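Local coordinates for protein PML (Homo sapiens, PDB 6IMQ) that self-assembles through its B1-box zinc finger, an oligomerization that regulates the formation of PML nuclear bodies and leukemogenesis, at residues 19-29 / 38-49. Numbering follows the deposited sequence.
Sequences ADFWCFECEQL and HQWFLKHEARPL. With ZN (zinc ion), chain I.
Strands 21-23 and 46-48 run antiparallel, 164° apart, with Trp-22 and Arg-47 as the hydrogen-bonded pair: Trp-22 N reaches Arg-47 O at 2.9 Å and Arg-47 N returns to Trp-22 O at 2.8 Å. Just past this pairing the two segments share a zinc ion, the Cys2His2 site of the B-box. Cys-23 SG and Cys-26 SG bind it from the CxxC zinc knuckle, residues 23-26; His-38 NE2 binds the zinc ion at 2.0 Å and His-44 ND1 at 2.1 Å. Around the metal, Cys-26 N donates to Cys-23 SG, and His-38 ND1, the ring nitrogen not bound to zinc, gives an in-plane bond to Gln-39 OE1 (2.8 Å), which, together with the NE2-zinc bond, helps to fix the ring's rotation. The His-44 ring lies between Leu-42 CB over one face and Glu-25 CB over the other. Farther along, the Arg-47 chain, bent at chi2 (147°), lays CG against Phe-24 CZ at 3.7 Å, its guanidinium plane 40° from the ring. At the far end, Leu-49 spreads its methyls, CD2 against Trp-22 CB and CD1 against Leu-29 CD2. Strand 21-23 is central in the sheet, flanked by 28-30 and 46-48; helix 32-41 packs Phe-35 against Phe-21 and Ala-46, while Trp-22 NE1 bonds Asp-7 O of the second subunit.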
loop_
_atom_site.group_PDB
_atom_site.type_symbol
_atom_site.label_atom_id
_atom_site.label_comp_id
_atom_site.label_asym_id
_atom_site.label_seq_id
_atom_site.Cartn_x
_atom_site.Cartn_y
_atom_site.Cartn_z
ATOM N N ALA B 19 5.701 7.155 -9.149
ATOM C CA ALA B 19 4.634 6.671 -8.291
ATOM C C ALA B 19 5.178 6.298 -6.917
ATOM O O ALA B 19 6.331 5.882 -6.764
ATOM C CB ALA B 19 3.929 5.467 -8.921
ATOM N N ASP B 20 4.335 6.483 -5.907
ATOM C CA ASP B 20 4.685 6.110 -4.544
ATOM C C ASP B 20 3.570 5.373 -3.830
ATOM O O ASP B 20 3.815 4.806 -2.762
ATOM C CB ASP B 20 5.061 7.347 -3.728
ATOM C CG ASP B 20 6.338 7.991 -4.208
ATOM O OD1 ASP B 20 7.293 7.260 -4.550
ATOM O OD2 ASP B 20 6.381 9.236 -4.241
ATOM N N PHE B 21 2.358 5.367 -4.374
ATOM C CA PHE B 21 1.212 4.770 -3.725
ATOM C C PHE B 21 0.391 4.016 -4.750
ATOM O O PHE B 21 0.424 4.294 -5.950
ATOM C CB PHE B 21 0.359 5.824 -3.024
ATOM C CG PHE B 21 1.059 6.485 -1.897
ATOM C CD1 PHE B 21 1.917 7.546 -2.118
ATOM C CD2 PHE B 21 0.881 6.021 -0.608
ATOM C CE1 PHE B 21 2.573 8.146 -1.067
ATOM C CE2 PHE B 21 1.531 6.611 0.449
ATOM C CZ PHE B 21 2.384 7.675 0.224
ATOM N N TRP B 22 -0.306 3.011 -4.246
ATOM C CA TRP B 22 -1.233 2.200 -5.016
ATOM C C TRP B 22 -2.563 2.261 -4.291
ATOM O O TRP B 22 -2.627 2.013 -3.081
ATOM C CB TRP B 22 -0.747 0.762 -5.142
ATOM C CG TRP B 22 -1.758 -0.194 -5.712
ATOM C CD1 TRP B 22 -2.469 -1.131 -5.025
ATOM C CD2 TRP B 22 -2.153 -0.321 -7.085
ATOM N NE1 TRP B 22 -3.281 -1.836 -5.880
ATOM C CE2 TRP B 22 -3.105 -1.359 -7.152
ATOM C CE3 TRP B 22 -1.792 0.340 -8.261
ATOM C CZ2 TRP B 22 -3.705 -1.744 -8.347
ATOM C CZ3 TRP B 22 -2.387 -0.048 -9.448
ATOM C CH2 TRP B 22 -3.331 -1.081 -9.483
ATOM N N CYS B 23 -3.611 2.615 -5.011
ATOM C CA CYS B 23 -4.949 2.618 -4.448
ATOM C C CYS B 23 -5.663 1.335 -4.851
ATOM O O CYS B 23 -5.792 1.035 -6.044
ATOM C CB CYS B 23 -5.755 3.830 -4.897
ATOM S SG CYS B 23 -7.383 3.742 -4.160
ATOM N N PHE B 24 -6.160 0.599 -3.857
ATOM C CA PHE B 24 -6.810 -0.674 -4.135
ATOM C C PHE B 24 -8.191 -0.501 -4.760
ATOM O O PHE B 24 -8.639 -1.380 -5.502
ATOM C CB PHE B 24 -6.908 -1.492 -2.846
ATOM C CG PHE B 24 -5.588 -1.969 -2.337
ATOM C CD1 PHE B 24 -4.906 -2.962 -3.010
ATOM C CD2 PHE B 24 -5.022 -1.431 -1.191
ATOM C CE1 PHE B 24 -3.689 -3.415 -2.561
ATOM C CE2 PHE B 24 -3.803 -1.884 -0.732
ATOM C CZ PHE B 24 -3.133 -2.880 -1.422
ATOM N N GLU B 25 -8.879 0.608 -4.486
ATOM C CA GLU B 25 -10.214 0.762 -5.056
ATOM C C GLU B 25 -10.209 1.524 -6.378
ATOM O O GLU B 25 -11.001 1.204 -7.273
ATOM C CB GLU B 25 -11.140 1.447 -4.047
ATOM C CG GLU B 25 -11.671 0.489 -2.977
ATOM C CD GLU B 25 -11.239 0.875 -1.571
ATOM O OE1 GLU B 25 -12.123 1.134 -0.729
ATOM O OE2 GLU B 25 -10.019 0.931 -1.316
ATOM N N CYS B 26 -9.332 2.521 -6.536
ATOM C CA CYS B 26 -9.174 3.137 -7.848
ATOM C C CYS B 26 -8.397 2.229 -8.804
ATOM O O CYS B 26 -8.579 2.321 -10.021
ATOM C CB CYS B 26 -8.447 4.483 -7.744
ATOM S SG CYS B 26 -9.237 5.820 -6.831
ATOM N N GLU B 27 -7.507 1.380 -8.271
ATOM C CA GLU B 27 -6.639 0.506 -9.080
ATOM C C GLU B 27 -5.581 1.326 -9.825
ATOM O O GLU B 27 -5.203 1.014 -10.957
ATOM C CB GLU B 27 -7.463 -0.347 -10.050
ATOM C CG GLU B 27 -7.579 0.195 -11.488
ATOM C CD GLU B 27 -8.879 -0.208 -12.184
ATOM O OE1 GLU B 27 -9.959 0.137 -11.660
ATOM O OE2 GLU B 27 -8.826 -0.857 -13.254
ATOM N N GLN B 28 -5.083 2.375 -9.178
ATOM C CA GLN B 28 -4.219 3.330 -9.848
ATOM C C GLN B 28 -2.985 3.654 -9.019
ATOM O O GLN B 28 -2.985 3.556 -7.789
ATOM C CB GLN B 28 -4.953 4.642 -10.157
ATOM C CG GLN B 28 -5.727 4.646 -11.440
ATOM C CD GLN B 28 -6.565 5.896 -11.600
ATOM O OE1 GLN B 28 -6.405 6.865 -10.861
ATOM N NE2 GLN B 28 -7.475 5.876 -12.562
ATOM N N LEU B 29 -1.938 4.069 -9.725
ATOM C CA LEU B 29 -0.695 4.524 -9.120
ATOM C C LEU B 29 -0.703 6.034 -8.936
ATOM O O LEU B 29 -1.160 6.774 -9.815
ATOM C CB LEU B 29 0.488 4.128 -10.000
ATOM C CG LEU B 29 0.792 2.636 -10.137
ATOM C CD1 LEU B 29 1.700 2.388 -11.332
ATOM C CD2 LEU B 29 1.416 2.142 -8.851
ATOM N N HIS B 38 -5.830 12.659 -3.154
ATOM C CA HIS B 38 -6.736 11.519 -3.171
ATOM C C HIS B 38 -7.244 11.202 -1.766
ATOM O O HIS B 38 -8.434 10.920 -1.579
ATOM C CB HIS B 38 -5.990 10.357 -3.824
ATOM C CG HIS B 38 -6.645 9.025 -3.675
ATOM N ND1 HIS B 38 -6.488 8.247 -2.550
ATOM C CD2 HIS B 38 -7.410 8.303 -4.529
ATOM C CE1 HIS B 38 -7.157 7.119 -2.700
ATOM N NE2 HIS B 38 -7.723 7.128 -3.892
ATOM N N GLN B 39 -6.375 11.327 -0.759
ATOM C CA GLN B 39 -6.807 11.024 0.605
ATOM C C GLN B 39 -7.753 12.089 1.161
ATOM O O GLN B 39 -8.561 11.797 2.054
ATOM C CB GLN B 39 -5.602 10.888 1.543
ATOM C CG GLN B 39 -4.558 9.874 1.132
ATOM C CD GLN B 39 -5.102 8.462 1.114
ATOM O OE1 GLN B 39 -5.611 7.998 0.095
ATOM N NE2 GLN B 39 -4.988 7.765 2.240
ATOM N N TRP B 40 -7.630 13.331 0.702
ATOM C CA TRP B 40 -8.552 14.371 1.143
ATOM C C TRP B 40 -9.948 14.133 0.579
ATOM O O TRP B 40 -10.946 14.176 1.309
ATOM C CB TRP B 40 -8.024 15.733 0.717
ATOM C CG TRP B 40 -8.898 16.836 1.162
ATOM C CD1 TRP B 40 -9.915 17.423 0.461
ATOM C CD2 TRP B 40 -8.839 17.499 2.422
ATOM N NE1 TRP B 40 -10.498 18.417 1.220
ATOM C CE2 TRP B 40 -9.851 18.483 2.428
ATOM C CE3 TRP B 40 -8.023 17.356 3.552
ATOM C CZ2 TRP B 40 -10.075 19.317 3.516
ATOM C CZ3 TRP B 40 -8.242 18.190 4.633
ATOM C CH2 TRP B 40 -9.264 19.157 4.609
ATOM N N PHE B 41 -10.029 13.820 -0.709
ATOM C CA PHE B 41 -11.299 13.780 -1.414
ATOM C C PHE B 41 -11.959 12.414 -1.426
ATOM O O PHE B 41 -13.166 12.337 -1.664
ATOM C CB PHE B 41 -11.089 14.246 -2.854
ATOM C CG PHE B 41 -10.758 15.693 -2.962
ATOM C CD1 PHE B 41 -11.678 16.635 -2.560
ATOM C CD2 PHE B 41 -9.544 16.115 -3.466
ATOM C CE1 PHE B 41 -11.404 17.978 -2.648
ATOM C CE2 PHE B 41 -9.261 17.463 -3.565
ATOM C CZ PHE B 41 -10.193 18.395 -3.148
ATOM N N LEU B 42 -11.216 11.347 -1.167
ATOM C CA LEU B 42 -11.762 10.000 -1.191
ATOM C C LEU B 42 -11.332 9.275 0.073
ATOM O O LEU B 42 -10.366 9.658 0.732
ATOM C CB LEU B 42 -11.302 9.235 -2.445
ATOM C CG LEU B 42 -11.709 9.905 -3.758
ATOM C CD1 LEU B 42 -10.855 9.457 -4.934
ATOM C CD2 LEU B 42 -13.191 9.629 -4.064
ATOM N N LYS B 43 -12.078 8.235 0.420
ATOM C CA LYS B 43 -11.715 7.343 1.523
ATOM C C LYS B 43 -11.564 5.944 0.921
ATOM O O LYS B 43 -12.506 5.149 0.913
ATOM C CB LYS B 43 -12.741 7.387 2.673
ATOM C CG LYS B 43 -14.210 7.392 2.274
ATOM C CD LYS B 43 -14.879 8.740 2.572
ATOM C CE LYS B 43 -15.921 8.655 3.693
ATOM N NZ LYS B 43 -17.313 8.388 3.215
ATOM N N HIS B 44 -10.369 5.659 0.403
ATOM C CA HIS B 44 -10.065 4.394 -0.247
ATOM C C HIS B 44 -8.930 3.688 0.483
ATOM O O HIS B 44 -8.004 4.335 0.985
ATOM C CB HIS B 44 -9.647 4.603 -1.711
ATOM C CG HIS B 44 -10.774 4.963 -2.631
ATOM N ND1 HIS B 44 -10.576 5.224 -3.971
ATOM C CD2 HIS B 44 -12.104 5.092 -2.417
ATOM C CE1 HIS B 44 -11.733 5.504 -4.539
ATOM N NE2 HIS B 44 -12.678 5.432 -3.620
ATOM N N GLU B 45 -9.000 2.358 0.538
ATOM C CA GLU B 45 -7.841 1.573 0.938
ATOM C C GLU B 45 -6.720 1.773 -0.072
ATOM O O GLU B 45 -6.926 1.633 -1.282
ATOM C CB GLU B 45 -8.196 0.092 1.019
ATOM C CG GLU B 45 -8.645 -0.407 2.366
ATOM C CD GLU B 45 -8.670 -1.923 2.413
ATOM O OE1 GLU B 45 -9.371 -2.541 1.579
ATOM O OE2 GLU B 45 -7.970 -2.501 3.270
ATOM N N ALA B 46 -5.528 2.075 0.423
ATOM C CA ALA B 46 -4.379 2.287 -0.447
ATOM C C ALA B 46 -3.134 1.974 0.354
ATOM O O ALA B 46 -3.166 1.900 1.588
ATOM C CB ALA B 46 -4.335 3.717 -0.995
ATOM N N ARG B 47 -2.027 1.815 -0.352
ATOM C CA ARG B 47 -0.804 1.473 0.339
ATOM C C ARG B 47 0.410 2.131 -0.291
ATOM O O ARG B 47 0.438 2.381 -1.504
ATOM C CB ARG B 47 -0.594 -0.046 0.350
ATOM C CG ARG B 47 -0.176 -0.621 -0.982
ATOM C CD ARG B 47 0.733 -1.773 -0.656
ATOM N NE ARG B 47 0.936 -2.750 -1.703
ATOM C CZ ARG B 47 2.116 -2.973 -2.267
ATOM N NH1 ARG B 47 3.181 -2.271 -1.897
ATOM N NH2 ARG B 47 2.231 -3.900 -3.199
ATOM N N PRO B 48 1.436 2.399 0.512
ATOM C CA PRO B 48 2.741 2.738 -0.059
ATOM C C PRO B 48 3.244 1.592 -0.917
ATOM O O PRO B 48 2.916 0.427 -0.691
ATOM C CB PRO B 48 3.631 2.957 1.172
ATOM C CG PRO B 48 2.654 3.216 2.316
ATOM C CD PRO B 48 1.464 2.353 1.986
ATOM N N LEU B 49 4.029 1.938 -1.926
ATOM C CA LEU B 49 4.753 0.943 -2.697
ATOM C C LEU B 49 6.046 0.610 -1.966
ATOM O O LEU B 49 6.656 1.478 -1.336
ATOM C CB LEU B 49 5.048 1.451 -4.104
ATOM C CG LEU B 49 3.828 1.606 -5.008
ATOM C CD1 LEU B 49 4.316 2.339 -6.273
ATOM C CD2 LEU B 49 3.159 0.322 -5.373
HETATM ZN ZN ZN I . -8.658 5.598 -4.737
HETATM O O HOH W 1 6.763 4.441 -1.606
#